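Local atomic coordinates of activating signal cointegrator 1 complex subunit 3 (Homo sapiens, PDB entry 6YXQ), a protein that unwinds duplex DNA in the 3'-5' direction at the expense of ATP, for repair of alkylated DNA, and helps rescue stalled ribosomes. Residues K75-A80 and N139-H144; M103-K108 and H113-A118. All blocks are in the same frame, centred on the assembly; numbering follows the deposited sequence.

Contact 1 (K75-A80 and N139-H144)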
loop_
_atom_site.group_PDB
_atom_site.type_symbol
_atom_site.label_atom_id
_atom_site.label_comp_id
_atom_site.label_asym_id
_atom_site.label_seq_id
_atom_site.Cartn_x
_atom_site.Cartn_y
_atom_site.Cartn_z
ATOM N N LYS A 75 30.776 31.778 -10.166
ATOM C CA LYS A 75 30.836 32.575 -8.943
ATOM C C LYS A 75 29.495 33.243 -8.663
ATOM O O LYS A 75 29.084 33.363 -7.502
ATOM C CB LYS A 75 31.955 33.611 -9.044
ATOM C CG LYS A 75 33.351 33.011 -8.911
ATOM C CD LYS A 75 34.452 34.047 -9.108
ATOM C CE LYS A 75 35.754 33.595 -8.453
ATOM N NZ LYS A 75 36.354 32.405 -9.131
ATOM N N ASP A 76 28.798 33.681 -9.717
ATOM C CA ASP A 76 27.443 34.197 -9.538
ATOM C C ASP A 76 26.536 33.138 -8.922
ATOM O O ASP A 76 25.749 33.427 -8.007
ATOM C CB ASP A 76 26.874 34.675 -10.874
ATOM C CG ASP A 76 27.590 35.904 -11.416
ATOM O OD1 ASP A 76 28.060 36.739 -10.612
ATOM O OD2 ASP A 76 27.675 36.035 -12.657
ATOM N N ILE A 77 26.643 31.899 -9.409
ATOM C CA ILE A 77 25.826 30.813 -8.862
ATOM C C ILE A 77 26.203 30.528 -7.409
ATOM O O ILE A 77 25.336 30.266 -6.564
ATOM C CB ILE A 77 25.949 29.546 -9.728
ATOM C CG1 ILE A 77 25.534 29.829 -11.169
ATOM C CG2 ILE A 77 25.095 28.434 -9.155
ATOM C CD1 ILE A 77 25.732 28.646 -12.096
ATOM N N LEU A 78 27.502 30.552 -7.097
ATOM C CA LEU A 78 27.941 30.333 -5.722
ATOM C C LEU A 78 27.396 31.409 -4.795
ATOM O O LEU A 78 26.983 31.117 -3.666
ATOM C CB LEU A 78 29.464 30.307 -5.651
ATOM C CG LEU A 78 30.138 29.047 -6.178
ATOM C CD1 LEU A 78 31.606 29.315 -6.455
ATOM C CD2 LEU A 78 29.952 27.909 -5.187
ATOM N N HIS A 79 27.399 32.661 -5.252
ATOM C CA HIS A 79 26.836 33.743 -4.451
ATOM C C HIS A 79 25.339 33.538 -4.224
ATOM O O HIS A 79 24.838 33.719 -3.101
ATOM C CB HIS A 79 27.124 35.080 -5.139
ATOM C CG HIS A 79 26.622 36.273 -4.390
ATOM N ND1 HIS A 79 26.769 36.413 -3.027
ATOM C CD2 HIS A 79 25.982 37.386 -4.815
ATOM C CE1 HIS A 79 26.232 37.558 -2.644
ATOM N NE2 HIS A 79 25.746 38.166 -3.709
ATOM N N ALA A 80 24.611 33.147 -5.276
ATOM C CA ALA A 80 23.181 32.884 -5.121
ATOM C C ALA A 80 22.933 31.769 -4.115
ATOM O O ALA A 80 22.016 31.857 -3.288
ATOM C CB ALA A 80 22.552 32.533 -6.469
ATOM N N ASN A 139 22.172 29.859 -17.557
ATOM C CA ASN A 139 21.883 29.942 -18.983
ATOM C C ASN A 139 23.029 30.592 -19.742
ATOM O O ASN A 139 23.293 30.231 -20.896
ATOM C CB ASN A 139 20.574 30.690 -19.213
ATOM C CG ASN A 139 19.376 29.781 -19.100
ATOM O OD1 ASN A 139 18.980 29.128 -20.066
ATOM N ND2 ASN A 139 18.807 29.708 -17.910
ATOM N N ARG A 140 23.724 31.540 -19.110
ATOM C CA ARG A 140 24.952 32.055 -19.694
ATOM C C ARG A 140 25.939 30.928 -19.940
ATOM O O ARG A 140 26.531 30.839 -21.021
ATOM C CB ARG A 140 25.566 33.123 -18.786
ATOM C CG ARG A 140 25.096 34.544 -19.068
ATOM C CD ARG A 140 26.014 35.578 -18.429
ATOM N NE ARG A 140 26.045 35.455 -16.973
ATOM C CZ ARG A 140 25.155 36.002 -16.148
ATOM N NH1 ARG A 140 24.148 36.723 -16.628
ATOM N NH2 ARG A 140 25.271 35.825 -14.839
ATOM N N ILE A 141 26.110 30.039 -18.956
ATOM C CA ILE A 141 27.050 28.929 -19.114
ATOM C C ILE A 141 26.606 28.001 -20.243
ATOM O O ILE A 141 27.395 27.645 -21.126
ATOM C CB ILE A 141 27.208 28.161 -17.792
ATOM C CG1 ILE A 141 28.083 28.944 -16.825
ATOM C CG2 ILE A 141 27.814 26.788 -18.041
ATOM C CD1 ILE A 141 28.331 28.209 -15.520
ATOM N N ILE A 142 25.333 27.594 -20.229
ATOM C CA ILE A 142 24.853 26.624 -21.214
ATOM C C ILE A 142 24.895 27.208 -22.621
ATOM O O ILE A 142 25.010 26.468 -23.608
ATOM C CB ILE A 142 23.438 26.137 -20.846
ATOM C CG1 ILE A 142 23.439 25.465 -19.472
ATOM C CG2 ILE A 142 22.927 25.148 -21.870
ATOM C CD1 ILE A 142 24.234 24.187 -19.426
ATOM N N SER A 143 24.822 28.535 -22.747
ATOM C CA SER A 143 24.923 29.150 -24.063
ATOM C C SER A 143 26.252 28.859 -24.748
ATOM O O SER A 143 26.377 29.111 -25.952
ATOM C CB SER A 143 24.707 30.660 -23.948
ATOM O OG SER A 143 25.858 31.308 -23.441
ATOM N N HIS A 144 27.240 28.333 -24.021
ATOM C CA HIS A 144 28.502 27.907 -24.608
ATOM C C HIS A 144 28.529 26.417 -24.936
ATOM O O HIS A 144 29.467 25.960 -25.597
ATOM C CB HIS A 144 29.665 28.243 -23.666
ATOM C CG HIS A 144 29.828 29.708 -23.402
ATOM N ND1 HIS A 144 30.842 30.455 -23.960
ATOM C CD2 HIS A 144 29.114 30.564 -22.632
ATOM C CE1 HIS A 144 30.743 31.707 -23.553
ATOM N NE2 HIS A 144 29.704 31.799 -22.744
#
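The carboxylate of Asp-76 and the guanidinium of Arg-140 meet with their planes almost perpendicular, 86° apart, and the acid oxygen reaches the guanidinium obliquely. Only one oxygen does the touching: OD2 of Asp-76 lies 3.3 Å from NH2 of Arg-140. The N-H points poorly at it, at 126°, which makes this a weak hydrogen bond within a salt bridge. The third flat group, the ring of His-144, turns an edge in plane toward the carbonyl oxygen of Arg-140. That same oxygen accepts a bond from the hydroxyl of Ser-143, OG to Arg-140 O 2.6 Å.

The arginine chain bends at its third torsion, and the two side chains cross at about a right angle. Its firmer polar partner is Asp-73, one turn before Asp-76 on the same helix, which pairs with NE. Two acids of helix 64-85 thus share one guanidinium, with Asp-73 on NE and Asp-76 as the second, looser partner on NH2, on the more exposed side of the contact.

On the buried side, Ile-77 and Ile-141 meet tip to tip, CD1 to CD1 at 4.3 Å. The extended end of Ile-77 (chi2 176°) carries its methyl toward the other helix although its CB does not point that way. Around the pair, Ile-77 also packs on Ala-98 and Phe-102 of helix 91-105, while Ile-141 touches Ile-70, Leu-74 and Leu-58.

The backbones stay well apart, with CA of Ile-77 10.5 Å from CA of Ile-141, so long side chains do the bridging. Apolar tips inside and a salt bridge along the margin, between helices running in roughly opposite directions, are characteristic of an all-helical bundle, here in the N-terminal ASCC2-binding region of ASCC3.

Contact 2 (M103-K108 and H113-A118)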
loop_
_atom_site.group_PDB
_atom_site.type_symbol
_atom_site.label_atom_id
_atom_site.label_comp_id
_atom_site.label_asym_id
_atom_site.label_seq_id
_atom_site.Cartn_x
_atom_site.Cartn_y
_atom_site.Cartn_z
ATOM N N MET A 103 21.768 22.550 -11.582
ATOM C CA MET A 103 20.983 21.451 -12.133
ATOM C C MET A 103 19.506 21.808 -12.236
ATOM O O MET A 103 18.795 21.260 -13.084
ATOM C CB MET A 103 21.173 20.199 -11.282
ATOM C CG MET A 103 22.595 19.679 -11.303
ATOM S SD MET A 103 23.122 19.256 -12.971
ATOM C CE MET A 103 21.790 18.162 -13.431
ATOM N N THR A 104 19.030 22.722 -11.391
ATOM C CA THR A 104 17.641 23.137 -11.492
ATOM C C THR A 104 17.383 23.911 -12.776
ATOM O O THR A 104 16.317 23.759 -13.382
ATOM C CB THR A 104 17.255 23.964 -10.265
ATOM O OG1 THR A 104 17.256 23.122 -9.102
ATOM C CG2 THR A 104 15.869 24.575 -10.439
ATOM N N PHE A 105 18.354 24.702 -13.236
ATOM C CA PHE A 105 18.147 25.610 -14.357
ATOM C C PHE A 105 18.939 25.234 -15.602
ATOM O O PHE A 105 18.908 25.983 -16.583
ATOM C CB PHE A 105 18.497 27.044 -13.950
ATOM C CG PHE A 105 17.611 27.614 -12.878
ATOM C CD1 PHE A 105 16.297 27.957 -13.151
ATOM C CD2 PHE A 105 18.097 27.824 -11.599
ATOM C CE1 PHE A 105 15.481 28.489 -12.161
ATOM C CE2 PHE A 105 17.287 28.355 -10.609
ATOM C CZ PHE A 105 15.979 28.687 -10.891
ATOM N N HIS A 106 19.646 24.101 -15.602
ATOM C CA HIS A 106 20.514 23.806 -16.741
ATOM C C HIS A 106 19.732 23.486 -18.010
ATOM O O HIS A 106 20.302 23.567 -19.105
ATOM C CB HIS A 106 21.495 22.674 -16.398
ATOM C CG HIS A 106 20.934 21.293 -16.549
ATOM N ND1 HIS A 106 20.267 20.643 -15.533
ATOM C CD2 HIS A 106 20.979 20.422 -17.584
ATOM C CE1 HIS A 106 19.904 19.442 -15.944
ATOM N NE2 HIS A 106 20.326 19.281 -17.185
ATOM N N LEU A 107 18.441 23.160 -17.893
ATOM C CA LEU A 107 17.586 22.889 -19.046
ATOM C C LEU A 107 16.415 23.858 -19.151
ATOM O O LEU A 107 15.515 23.639 -19.971
ATOM C CB LEU A 107 17.056 21.454 -18.996
ATOM C CG LEU A 107 18.081 20.354 -19.237
ATOM C CD1 LEU A 107 17.494 18.986 -18.926
ATOM C CD2 LEU A 107 18.580 20.425 -20.660
ATOM N N LYS A 108 16.395 24.914 -18.338
ATOM C CA LYS A 108 15.308 25.882 -18.314
ATOM C C LYS A 108 15.896 27.283 -18.382
ATOM O O LYS A 108 16.907 27.565 -17.735
ATOM C CB LYS A 108 14.455 25.711 -17.048
ATOM C CG LYS A 108 13.923 24.295 -16.862
ATOM C CD LYS A 108 13.221 24.117 -15.527
ATOM C CE LYS A 108 13.361 22.699 -14.983
ATOM N NZ LYS A 108 13.694 22.665 -13.521
ATOM N N HIS A 113 7.251 28.308 -11.623
ATOM C CA HIS A 113 6.642 27.815 -10.390
ATOM C C HIS A 113 7.301 26.522 -9.930
ATOM O O HIS A 113 7.533 26.328 -8.729
ATOM C CB HIS A 113 5.143 27.607 -10.595
ATOM C CG HIS A 113 4.392 27.340 -9.328
ATOM N ND1 HIS A 113 4.204 28.301 -8.359
ATOM C CD2 HIS A 113 3.781 26.221 -8.872
ATOM C CE1 HIS A 113 3.511 27.786 -7.360
ATOM N NE2 HIS A 113 3.241 26.525 -7.646
ATOM N N LYS A 114 7.640 25.641 -10.878
ATOM C CA LYS A 114 8.282 24.376 -10.537
ATOM C C LYS A 114 9.615 24.601 -9.832
ATOM O O LYS A 114 9.895 23.975 -8.801
ATOM C CB LYS A 114 8.473 23.533 -11.802
ATOM C CG LYS A 114 9.043 22.139 -11.556
ATOM C CD LYS A 114 9.680 21.562 -12.819
ATOM C CE LYS A 114 10.819 20.600 -12.486
ATOM N NZ LYS A 114 11.648 20.250 -13.682
ATOM N N GLU A 115 10.432 25.521 -10.348
ATOM C CA GLU A 115 11.777 25.706 -9.816
ATOM C C GLU A 115 11.760 26.468 -8.498
ATOM O O GLU A 115 12.525 26.141 -7.579
ATOM C CB GLU A 115 12.656 26.420 -10.845
ATOM C CG GLU A 115 12.699 25.751 -12.221
ATOM C CD GLU A 115 11.503 26.112 -13.084
ATOM O OE1 GLU A 115 10.370 26.136 -12.560
ATOM O OE2 GLU A 115 11.687 26.395 -14.282
ATOM N N THR A 116 10.897 27.480 -8.378
ATOM C CA THR A 116 10.759 28.151 -7.088
ATOM C C THR A 116 10.278 27.178 -6.020
ATOM O O THR A 116 10.809 27.154 -4.902
ATOM C CB THR A 116 9.804 29.336 -7.193
ATOM O OG1 THR A 116 8.465 28.856 -7.372
ATOM C CG2 THR A 116 10.192 30.235 -8.336
ATOM N N LYS A 117 9.278 26.349 -6.352
ATOM C CA LYS A 117 8.772 25.394 -5.375
ATOM C C LYS A 117 9.829 24.359 -5.024
ATOM O O LYS A 117 9.926 23.938 -3.868
ATOM C CB LYS A 117 7.499 24.723 -5.894
ATOM C CG LYS A 117 6.317 24.860 -4.943
ATOM C CD LYS A 117 5.993 26.342 -4.685
ATOM C CE LYS A 117 4.865 26.523 -3.678
ATOM N NZ LYS A 117 3.563 26.260 -4.327
ATOM N N ALA A 118 10.643 23.952 -5.998
ATOM C CA ALA A 118 11.691 22.977 -5.715
ATOM C C ALA A 118 12.731 23.555 -4.768
ATOM O O ALA A 118 13.125 22.912 -3.783
ATOM C CB ALA A 118 12.341 22.517 -7.018
#
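The chain of Lys-108 bends back and gives its ammonium to the carbonyl of Thr-104, NZ to O 2.8 Å, approaching in the carbonyl plane. Its chain meets Glu-115, which comes from the opposite direction, CG of Glu-115 lying 3.5 Å from Lys-108 NZ. The glutamate is bent at chi2 (82°), which lays its carboxylate beside the aliphatic part of the lysine. OE2 of Glu-115 therefore stays 4.3 Å from Lys-108 NZ, beyond a salt bridge, though the opposite charges probably still attract. Lys-114 crosses at about a right angle, bringing a second ammonium close; at this resolution that approach of like charges is doubtful.

Nearer its backbone, Glu-115 sits with CB against two side chains: CG2 of Thr-104 and CE1 of Phe-105, each at 3.7 Å. The threonine methyl also lies over the centre of one face of the Phe-105 ring, and the hydroxyl of Thr-104 bonds to the carbonyl of Phe-100. With an alanine in place of Lys-108, the Thr-104 carbonyl would probably lose its ammonium donor and Glu-115 the aliphatic chain along its carboxylate.

A type I turn, Phe-105 to Lys-108, leads out of helix 91-105, and a short linker brings back against it helix 113-123, whose Lys-117 forms a salt bridge with Glu-57 of the ASCC2 chain: two consecutive helices joined by a short loop and packed side by side, as in an all-helical domain.

Overall arrangement
The two contacts lie about 14 Å apart, centre to centre, and touch directly. ND2 of Asn-139 in contact 1 probably donates a hydrogen bond to the backbone O of Lys-108 in contact 2, at 2.9 Å, and CG1 of Ile-142 packs 3.7 Å from the O of His-106. The turn after helix 91-105 is thereby joined to the end of helix 128-142. Along the chain, the short-range packing of contact 2 lies between the two halves of the longer-range contact 1. ASCC2 reaches contact 2 but not contact 1. This chain is the N-terminal part of ASCC3, within the region required for binding ASCC2, with no ligand site to relate the contacts to.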